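Local coordinates for putative glycosyltransferase (GalT1) (Streptococcus parasanguinis FW213, PDB 5HEA), which probably transfers a sugar from a nucleotide-activated donor, as a glycosyltransferase of the GT-A type, this chain being the C-terminal part of a longer protein, at residues G261-C266 / C283-L288; I195-L200 / I242-S247. One frame throughout, in Å; residues are numbered along the deposited sequence.

Interaction 1: G261-C266 / C283-L288; sequences GRLKKC and CNKLDL
Leu-263 and Lys-264 on helix 253-272 pack against Lys-285 and Leu-286 on helix 276-291, an apolar helix-helix contact between the last two helices of the chain. The short segments run roughly antiparallel, at 136°, with axes 9.0 Å apart, and no hydrogen bond crosses between them. Leu-263 and Leu-286 lie level with each other, their CA atoms 6.1 Å apart.

Leu-286 reaches across to both Leu-263 and Lys-264. Its CG is turned away from the backbone N (chi1 -170°), which carries both methyls to the facing helix. CD1 lies 4.1 Å from Leu-263 CB, while CD2 sits 3.6 Å from Lys-264 CG. Leu-286 and Lys-264 cross at about a right angle, and the lysine chain, though its CB heads away from the partner helix, bends at its last two torsions to lay NZ 3.7 Å from Leu-286 CD1. NZ passes the methyl while making a weak hydrogen bond to Lys-260 O and a long, weak ion pair with Glu-290.

On the buried side, Leu-263 also meets Lys-285 crosswise. Both methyls of Leu-263 rest against Lys-285 CB, CD2 at 4.0 Å, so it is the root of Lys-285 that packs. Its chain then leads away to a salt bridge with Glu-239 and another with Glu-240 of the second subunit; flanked by two carboxylates, the ammonium is probably kept protonated.

Farther along the pair, Cys-266 is disulfide-linked to Cys-282 and Cys-283 to Cys-267. Two adjacent cysteines on each helix are thus cross-linked close to the leucine contact. This is an antiparallel helical hairpin, stapled by two disulfides and closed by leucine packing, in the helical region that follows the glycosyltransferase sheet.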
ATOM      1  N   GLY A 261      30.425  21.676   2.385  1.00 29.04           N
ATOM      2  CA  GLY A 261      29.876  22.008   1.076  1.00 35.13           C
ATOM      3  C   GLY A 261      28.570  21.284   0.767  1.00 32.76           C
ATOM      4  O   GLY A 261      27.634  21.891   0.248  1.00 25.07           O
ATOM      5  N   ARG A 262      28.497  19.993   1.093  1.00 25.45           N
ATOM      6  CA  ARG A 262      27.261  19.225   0.899  1.00 26.14           C
ATOM      7  C   ARG A 262      26.108  19.723   1.775  1.00 24.61           C
ATOM      8  O   ARG A 262      24.974  19.837   1.308  1.00 29.13           O
ATOM      9  CB  ARG A 262      27.495  17.721   1.124  1.00 25.40           C
ATOM     10  CG  ARG A 262      28.369  17.099   0.047  1.00 28.17           C
ATOM     11  CD  ARG A 262      28.686  15.624   0.342  1.00 29.89           C
ATOM     12  NE  ARG A 262      29.445  14.996  -0.740  1.00 26.66           N
ATOM     13  CZ  ARG A 262      29.453  13.688  -1.006  1.00 31.62           C
ATOM     14  NH1 ARG A 262      28.724  12.834  -0.284  1.00 22.29           N
ATOM     15  NH2 ARG A 262      30.190  13.228  -2.006  1.00 27.50           N
ATOM     16  N   LEU A 263      26.398  20.020   3.039  1.00 21.81           N
ATOM     17  CA  LEU A 263      25.395  20.574   3.943  1.00 21.72           C
ATOM     18  C   LEU A 263      24.771  21.858   3.385  1.00 26.16           C
ATOM     19  O   LEU A 263      23.552  22.048   3.451  1.00 27.65           O
ATOM     20  CB  LEU A 263      26.015  20.845   5.329  1.00 18.91           C
ATOM     21  CG  LEU A 263      26.303  19.565   6.124  1.00 23.00           C
ATOM     22  CD1 LEU A 263      27.115  19.903   7.377  1.00 20.11           C
ATOM     23  CD2 LEU A 263      24.996  18.863   6.484  1.00 18.84           C
ATOM     24  N   LYS A 264      25.617  22.733   2.846  1.00 24.89           N
ATOM     25  CA  LYS A 264      25.164  23.988   2.237  1.00 27.52           C
ATOM     26  C   LYS A 264      24.204  23.705   1.093  1.00 36.34           C
ATOM     27  O   LYS A 264      23.141  24.320   0.990  1.00 44.63           O
ATOM     28  CB  LYS A 264      26.356  24.795   1.708  1.00 33.12           C
ATOM     29  CG  LYS A 264      26.911  25.810   2.699  1.00 47.47           C
ATOM     30  CD  LYS A 264      28.158  26.529   2.175  1.00 54.87           C
ATOM     31  CE  LYS A 264      29.430  25.708   2.403  1.00 58.45           C
ATOM     32  NZ  LYS A 264      29.643  25.365   3.846  1.00 49.03           N
ATOM     33  N   LYS A 265      24.589  22.771   0.230  1.00 29.70           N
ATOM     34  CA  LYS A 265      23.763  22.391  -0.907  1.00 32.68           C
ATOM     35  C   LYS A 265      22.443  21.758  -0.449  1.00 33.71           C
ATOM     36  O   LYS A 265      21.378  22.092  -0.961  1.00 33.07           O
ATOM     37  CB  LYS A 265      24.533  21.430  -1.819  1.00 43.08           C
ATOM     38  CG  LYS A 265      23.812  21.087  -3.106  1.00 55.22           C
ATOM     39  CD  LYS A 265      24.738  20.391  -4.094  1.00 63.73           C
ATOM     40  CE  LYS A 265      24.060  20.196  -5.453  1.00 71.19           C
ATOM     41  NZ  LYS A 265      22.819  19.363  -5.380  1.00 69.68           N
ATOM     42  N   CYS A 266      22.531  20.844   0.519  1.00 26.67           N
ATOM     43  CA  CYS A 266      21.365  20.162   1.070  1.00 25.64           C
ATOM     44  C   CYS A 266      20.397  21.142   1.728  1.00 27.10           C
ATOM     45  O   CYS A 266      19.188  21.054   1.535  1.00 32.89           O
ATOM     46  CB  CYS A 266      21.815  19.119   2.101  1.00 28.82           C
ATOM     47  SG  CYS A 266      20.481  18.510   3.192  1.00 42.67           S
ATOM     48  N   CYS A 283      20.325  22.299   7.831  1.00 23.25           N
ATOM     49  CA  CYS A 283      20.513  23.675   8.274  1.00 25.46           C
ATOM     50  C   CYS A 283      21.007  23.765   9.697  1.00 24.22           C
ATOM     51  O   CYS A 283      21.812  24.634  10.019  1.00 26.51           O
ATOM     52  CB  CYS A 283      19.227  24.484   8.119  1.00 32.98           C
ATOM     53  SG  CYS A 283      18.908  24.849   6.406  1.00 49.17           S
ATOM     54  N   ASN A 284      20.523  22.878  10.557  1.00 20.86           N
ATOM     55  CA  ASN A 284      20.986  22.865  11.941  1.00 20.90           C
ATOM     56  C   ASN A 284      22.454  22.470  12.019  1.00 24.13           C
ATOM     57  O   ASN A 284      23.230  23.103  12.732  1.00 26.66           O
ATOM     58  CB  ASN A 284      20.125  21.936  12.795  1.00 24.24           C
ATOM     59  CG  ASN A 284      20.733  21.662  14.167  1.00 30.42           C
ATOM     60  OD1 ASN A 284      21.003  22.578  14.945  1.00 29.12           O
ATOM     61  ND2 ASN A 284      20.930  20.392  14.471  1.00 23.00           N
ATOM     62  N   LYS A 285      22.817  21.422  11.281  1.00 20.13           N
ATOM     63  CA  LYS A 285      24.191  20.962  11.212  1.00 22.53           C
ATOM     64  C   LYS A 285      25.112  22.067  10.693  1.00 29.25           C
ATOM     65  O   LYS A 285      26.182  22.309  11.255  1.00 25.53           O
ATOM     66  CB  LYS A 285      24.300  19.673  10.369  1.00 19.35           C
ATOM     67  CG  LYS A 285      23.786  18.440  11.113  1.00 26.92           C
ATOM     68  CD  LYS A 285      24.094  17.126  10.382  1.00 35.45           C
ATOM     69  CE  LYS A 285      22.834  16.499   9.801  1.00 38.93           C
ATOM     70  NZ  LYS A 285      23.043  15.102   9.290  1.00 31.63           N
ATOM     71  N   LEU A 286      24.685  22.761   9.642  1.00 27.05           N
ATOM     72  CA  LEU A 286      25.489  23.853   9.092  1.00 28.80           C
ATOM     73  C   LEU A 286      25.583  25.019  10.082  1.00 30.17           C
ATOM     74  O   LEU A 286      26.631  25.645  10.221  1.00 27.34           O
ATOM     75  CB  LEU A 286      24.911  24.309   7.748  1.00 30.32           C
ATOM     76  CG  LEU A 286      25.727  25.284   6.899  1.00 37.00           C
ATOM     77  CD1 LEU A 286      27.067  24.682   6.468  1.00 34.09           C
ATOM     78  CD2 LEU A 286      24.901  25.718   5.689  1.00 37.94           C
ATOM     79  N   ASP A 287      24.479  25.298  10.773  1.00 28.38           N
ATOM     80  CA  ASP A 287      24.438  26.305  11.826  1.00 31.07           C
ATOM     81  C   ASP A 287      25.435  26.001  12.958  1.00 29.56           C
ATOM     82  O   ASP A 287      26.103  26.894  13.455  1.00 31.97           O
ATOM     83  CB  ASP A 287      23.013  26.394  12.395  1.00 33.88           C
ATOM     84  CG  ASP A 287      22.852  27.493  13.438  1.00 39.42           C
ATOM     85  OD1 ASP A 287      23.564  28.517  13.361  1.00 41.92           O
ATOM     86  OD2 ASP A 287      21.994  27.334  14.334  1.00 36.57           O
ATOM     87  N   LEU A 288      25.530  24.740  13.362  1.00 27.10           N
ATOM     88  CA  LEU A 288      26.431  24.354  14.449  1.00 27.95           C
ATOM     89  C   LEU A 288      27.885  24.512  14.018  1.00 31.20           C
ATOM     90  O   LEU A 288      28.721  25.028  14.759  1.00 31.19           O
ATOM     91  CB  LEU A 288      26.179  22.906  14.881  1.00 21.46           C
ATOM     92  CG  LEU A 288      24.881  22.638  15.640  1.00 29.44           C
ATOM     93  CD1 LEU A 288      24.704  21.145  15.917  1.00 28.79           C
ATOM     94  CD2 LEU A 288      24.863  23.432  16.940  1.00 29.16           C
TER

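Interaction 2: I195-L200 / I242-S247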
ATOM      1  N   ILE A 195      32.838   3.037  -3.411  1.00 21.43           N
ATOM      2  CA  ILE A 195      34.159   2.977  -4.043  1.00 19.64           C
ATOM      3  C   ILE A 195      35.273   3.186  -3.020  1.00 24.50           C
ATOM      4  O   ILE A 195      36.237   2.424  -2.977  1.00 22.08           O
ATOM      5  CB  ILE A 195      34.266   3.969  -5.231  1.00 24.32           C
ATOM      6  CG1 ILE A 195      33.306   3.546  -6.344  1.00 27.18           C
ATOM      7  CG2 ILE A 195      35.682   4.004  -5.793  1.00 28.84           C
ATOM      8  CD1 ILE A 195      33.524   2.089  -6.810  1.00 27.47           C
ATOM      9  N   TYR A 196      35.116   4.183  -2.159  1.00 22.50           N
ATOM     10  CA  TYR A 196      36.160   4.474  -1.171  1.00 22.26           C
ATOM     11  C   TYR A 196      36.440   3.303  -0.231  1.00 25.25           C
ATOM     12  O   TYR A 196      37.569   3.137   0.250  1.00 27.43           O
ATOM     13  CB  TYR A 196      35.838   5.749  -0.386  1.00 19.06           C
ATOM     14  CG  TYR A 196      34.836   5.561   0.727  1.00 20.71           C
ATOM     15  CD1 TYR A 196      33.474   5.579   0.469  1.00 19.12           C
ATOM     16  CD2 TYR A 196      35.255   5.399   2.042  1.00 30.47           C
ATOM     17  CE1 TYR A 196      32.548   5.420   1.495  1.00 22.87           C
ATOM     18  CE2 TYR A 196      34.339   5.239   3.075  1.00 31.84           C
ATOM     19  CZ  TYR A 196      32.988   5.250   2.793  1.00 31.63           C
ATOM     20  OH  TYR A 196      32.076   5.085   3.812  1.00 27.73           O
ATOM     21  N   ARG A 197      35.431   2.476   0.036  1.00 21.57           N
ATOM     22  CA  ARG A 197      35.670   1.309   0.881  1.00 22.69           C
ATOM     23  C   ARG A 197      36.625   0.309   0.220  1.00 24.38           C
ATOM     24  O   ARG A 197      37.435  -0.325   0.892  1.00 21.79           O
ATOM     25  CB  ARG A 197      34.354   0.657   1.309  1.00 24.40           C
ATOM     26  CG  ARG A 197      33.472   1.615   2.115  1.00 24.11           C
ATOM     27  CD  ARG A 197      32.229   0.943   2.643  1.00 29.25           C
ATOM     28  NE  ARG A 197      31.099   1.026   1.718  1.00 30.83           N
ATOM     29  CZ  ARG A 197      30.386  -0.025   1.308  1.00 41.96           C
ATOM     30  NH1 ARG A 197      30.711  -1.244   1.733  1.00 39.40           N
ATOM     31  NH2 ARG A 197      29.344   0.134   0.484  1.00 24.89           N
ATOM     32  N   LEU A 198      36.545   0.175  -1.098  1.00 23.41           N
ATOM     33  CA  LEU A 198      37.537  -0.624  -1.825  1.00 23.50           C
ATOM     34  C   LEU A 198      38.954  -0.057  -1.689  1.00 22.47           C
ATOM     35  O   LEU A 198      39.921  -0.804  -1.478  1.00 25.38           O
ATOM     36  CB  LEU A 198      37.153  -0.712  -3.298  1.00 24.95           C
ATOM     37  CG  LEU A 198      35.851  -1.470  -3.534  1.00 23.17           C
ATOM     38  CD1 LEU A 198      35.313  -1.149  -4.932  1.00 22.69           C
ATOM     39  CD2 LEU A 198      36.117  -2.969  -3.384  1.00 22.61           C
ATOM     40  N   TYR A 199      39.083   1.262  -1.803  1.00 21.23           N
ATOM     41  CA  TYR A 199      40.385   1.914  -1.599  1.00 22.46           C
ATOM     42  C   TYR A 199      40.976   1.561  -0.220  1.00 26.89           C
ATOM     43  O   TYR A 199      42.174   1.256  -0.077  1.00 22.12           O
ATOM     44  CB  TYR A 199      40.237   3.432  -1.669  1.00 18.66           C
ATOM     45  CG  TYR A 199      39.825   4.030  -2.988  1.00 20.35           C
ATOM     46  CD1 TYR A 199      40.177   3.443  -4.193  1.00 26.05           C
ATOM     47  CD2 TYR A 199      39.102   5.223  -3.021  1.00 18.45           C
ATOM     48  CE1 TYR A 199      39.796   4.018  -5.400  1.00 27.86           C
ATOM     49  CE2 TYR A 199      38.712   5.801  -4.220  1.00 20.72           C
ATOM     50  CZ  TYR A 199      39.062   5.195  -5.397  1.00 23.73           C
ATOM     51  OH  TYR A 199      38.697   5.776  -6.575  1.00 24.67           O
ATOM     52  N   LEU A 200      40.132   1.596   0.804  1.00 22.28           N
ATOM     53  CA  LEU A 200      40.597   1.318   2.170  1.00 21.34           C
ATOM     54  C   LEU A 200      41.078  -0.130   2.342  1.00 24.63           C
ATOM     55  O   LEU A 200      41.803  -0.438   3.284  1.00 26.53           O
ATOM     56  CB  LEU A 200      39.509   1.664   3.198  1.00 20.35           C
ATOM     57  CG  LEU A 200      39.136   3.143   3.318  1.00 24.21           C
ATOM     58  CD1 LEU A 200      37.862   3.317   4.149  1.00 25.05           C
ATOM     59  CD2 LEU A 200      40.300   3.948   3.919  1.00 24.95           C
ATOM     60  N   ILE A 242      33.337   9.972   6.943  1.00 19.62           N
ATOM     61  CA  ILE A 242      34.117  10.651   7.980  1.00 19.13           C
ATOM     62  C   ILE A 242      34.280   9.762   9.205  1.00 25.12           C
ATOM     63  O   ILE A 242      35.382   9.636   9.739  1.00 21.82           O
ATOM     64  CB  ILE A 242      33.504  12.019   8.370  1.00 20.88           C
ATOM     65  CG1 ILE A 242      33.731  13.020   7.229  1.00 26.51           C
ATOM     66  CG2 ILE A 242      34.114  12.535   9.700  1.00 20.63           C
ATOM     67  CD1 ILE A 242      32.800  14.226   7.267  1.00 24.82           C
ATOM     68  N   ALA A 243      33.194   9.122   9.643  1.00 17.75           N
ATOM     69  CA  ALA A 243      33.269   8.275  10.834  1.00 19.47           C
ATOM     70  C   ALA A 243      34.220   7.087  10.647  1.00 25.38           C
ATOM     71  O   ALA A 243      34.934   6.696  11.571  1.00 24.19           O
ATOM     72  CB  ALA A 243      31.867   7.780  11.242  1.00 21.78           C
ATOM     73  N   LEU A 244      34.216   6.503   9.454  1.00 23.81           N
ATOM     74  CA  LEU A 244      35.095   5.380   9.159  1.00 23.39           C
ATOM     75  C   LEU A 244      36.550   5.812   9.125  1.00 22.55           C
ATOM     76  O   LEU A 244      37.392   5.196   9.758  1.00 24.23           O
ATOM     77  CB  LEU A 244      34.741   4.756   7.810  1.00 28.58           C
ATOM     78  CG  LEU A 244      33.933   3.469   7.826  1.00 40.96           C
ATOM     79  CD1 LEU A 244      33.862   2.951   6.392  1.00 42.91           C
ATOM     80  CD2 LEU A 244      34.557   2.426   8.760  1.00 26.91           C
ATOM     81  N   LEU A 245      36.840   6.859   8.358  1.00 22.56           N
ATOM     82  CA  LEU A 245      38.206   7.365   8.241  1.00 23.45           C
ATOM     83  C   LEU A 245      38.759   7.773   9.600  1.00 27.84           C
ATOM     84  O   LEU A 245      39.927   7.530   9.895  1.00 27.77           O
ATOM     85  CB  LEU A 245      38.269   8.554   7.277  1.00 22.91           C
ATOM     86  CG  LEU A 245      38.027   8.270   5.790  1.00 27.00           C
ATOM     87  CD1 LEU A 245      38.043   9.570   5.014  1.00 29.01           C
ATOM     88  CD2 LEU A 245      39.088   7.336   5.272  1.00 33.07           C
ATOM     89  N   ALA A 246      37.917   8.391  10.428  1.00 24.17           N
ATOM     90  CA  ALA A 246      38.354   8.846  11.747  1.00 26.70           C
ATOM     91  C   ALA A 246      38.700   7.644  12.612  1.00 31.14           C
ATOM     92  O   ALA A 246      39.704   7.642  13.316  1.00 28.05           O
ATOM     93  CB  ALA A 246      37.283   9.697  12.412  1.00 27.34           C
ATOM     94  N   SER A 247      37.860   6.616  12.534  1.00 23.37           N
ATOM     95  CA  SER A 247      38.046   5.390  13.291  1.00 25.16           C
ATOM     96  C   SER A 247      39.287   4.620  12.863  1.00 26.68           C
ATOM     97  O   SER A 247      39.865   3.882  13.647  1.00 30.16           O
ATOM     98  CB  SER A 247      36.809   4.509  13.136  1.00 25.41           C
ATOM     99  OG  SER A 247      35.688   5.159  13.711  1.00 30.88           O
TER
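Tyr-196 and Leu-200 of helix 195-201 meet Leu-244 and Leu-245 near the C-terminal end of helix 231-247 in two apolar patches. The short segments are nearly parallel, at 10°, but 11.9 Å apart, so the contact is made by the ends of side chains.

The first patch is aromatic on aliphatic. Tyr-196 has its CG wedged between the backbone N and the carbonyl carbon (chi1 80°), which sends the ring out toward Leu-244. Methyl CD1 of that leucine approaches the ring obliquely at its phenol end, 3.8 Å from Tyr-196 OH and 4.1 Å from Tyr-196 CE2. One ring face is covered within the same helix by Arg-197 CG, 3.7 Å above the plane and displaced toward the rim. A cation-pi contact with Arg-241 adds a further neighbour to this ring.

The second patch is purely aliphatic: Leu-200 and Leu-245 cross at about a right angle, meeting through their CD2 methyls at 3.8 Å. Although the CB of Leu-245 does not point directly at the facing helix, its outer branch reaches across.

No polar group is paired across the gap. Ser-247 OG donates to Ala-243 O at 2.7 Å, with a C=O...OG angle of 157°, while Ser-247 N binds that oxygen from the opposite face of the carbonyl plane. Two donors thus grip one oxygen in the last turn of the helix. Arg-197 sends NE to Ala-193 O and NH2 to Arg-182 O, both before helix 195-201, tying its guanidinium to backbone carbonyls.

Beyond the pair, Leu-244 also packs on Ile-289 of the second subunit. Buried leucine and tyrosine contacts here join a helix resting on strand 171-174 of the GT-A-type sheet to the first of the helices that follow it.

How the interactions relate
Along the chain the two contacts come in series: interaction 2 closes at the end of helix 231-247, and interaction 1 opens in helix 253-272, the next helix. Their centres lie about 22 Å apart and their nearest atoms about 8 Å, so they do not touch. Interaction 2 fastens the C-terminal helices to the sheet-bearing domain; interaction 1 lies farther out and pairs the last two helices. Side chains of Ile-242 and Leu-245 resting on helix 253-272 connect the regions. Both contacts face the second subunit, so the helical region belongs both to the chain's own fold and to an interface between subunits of the hexamer.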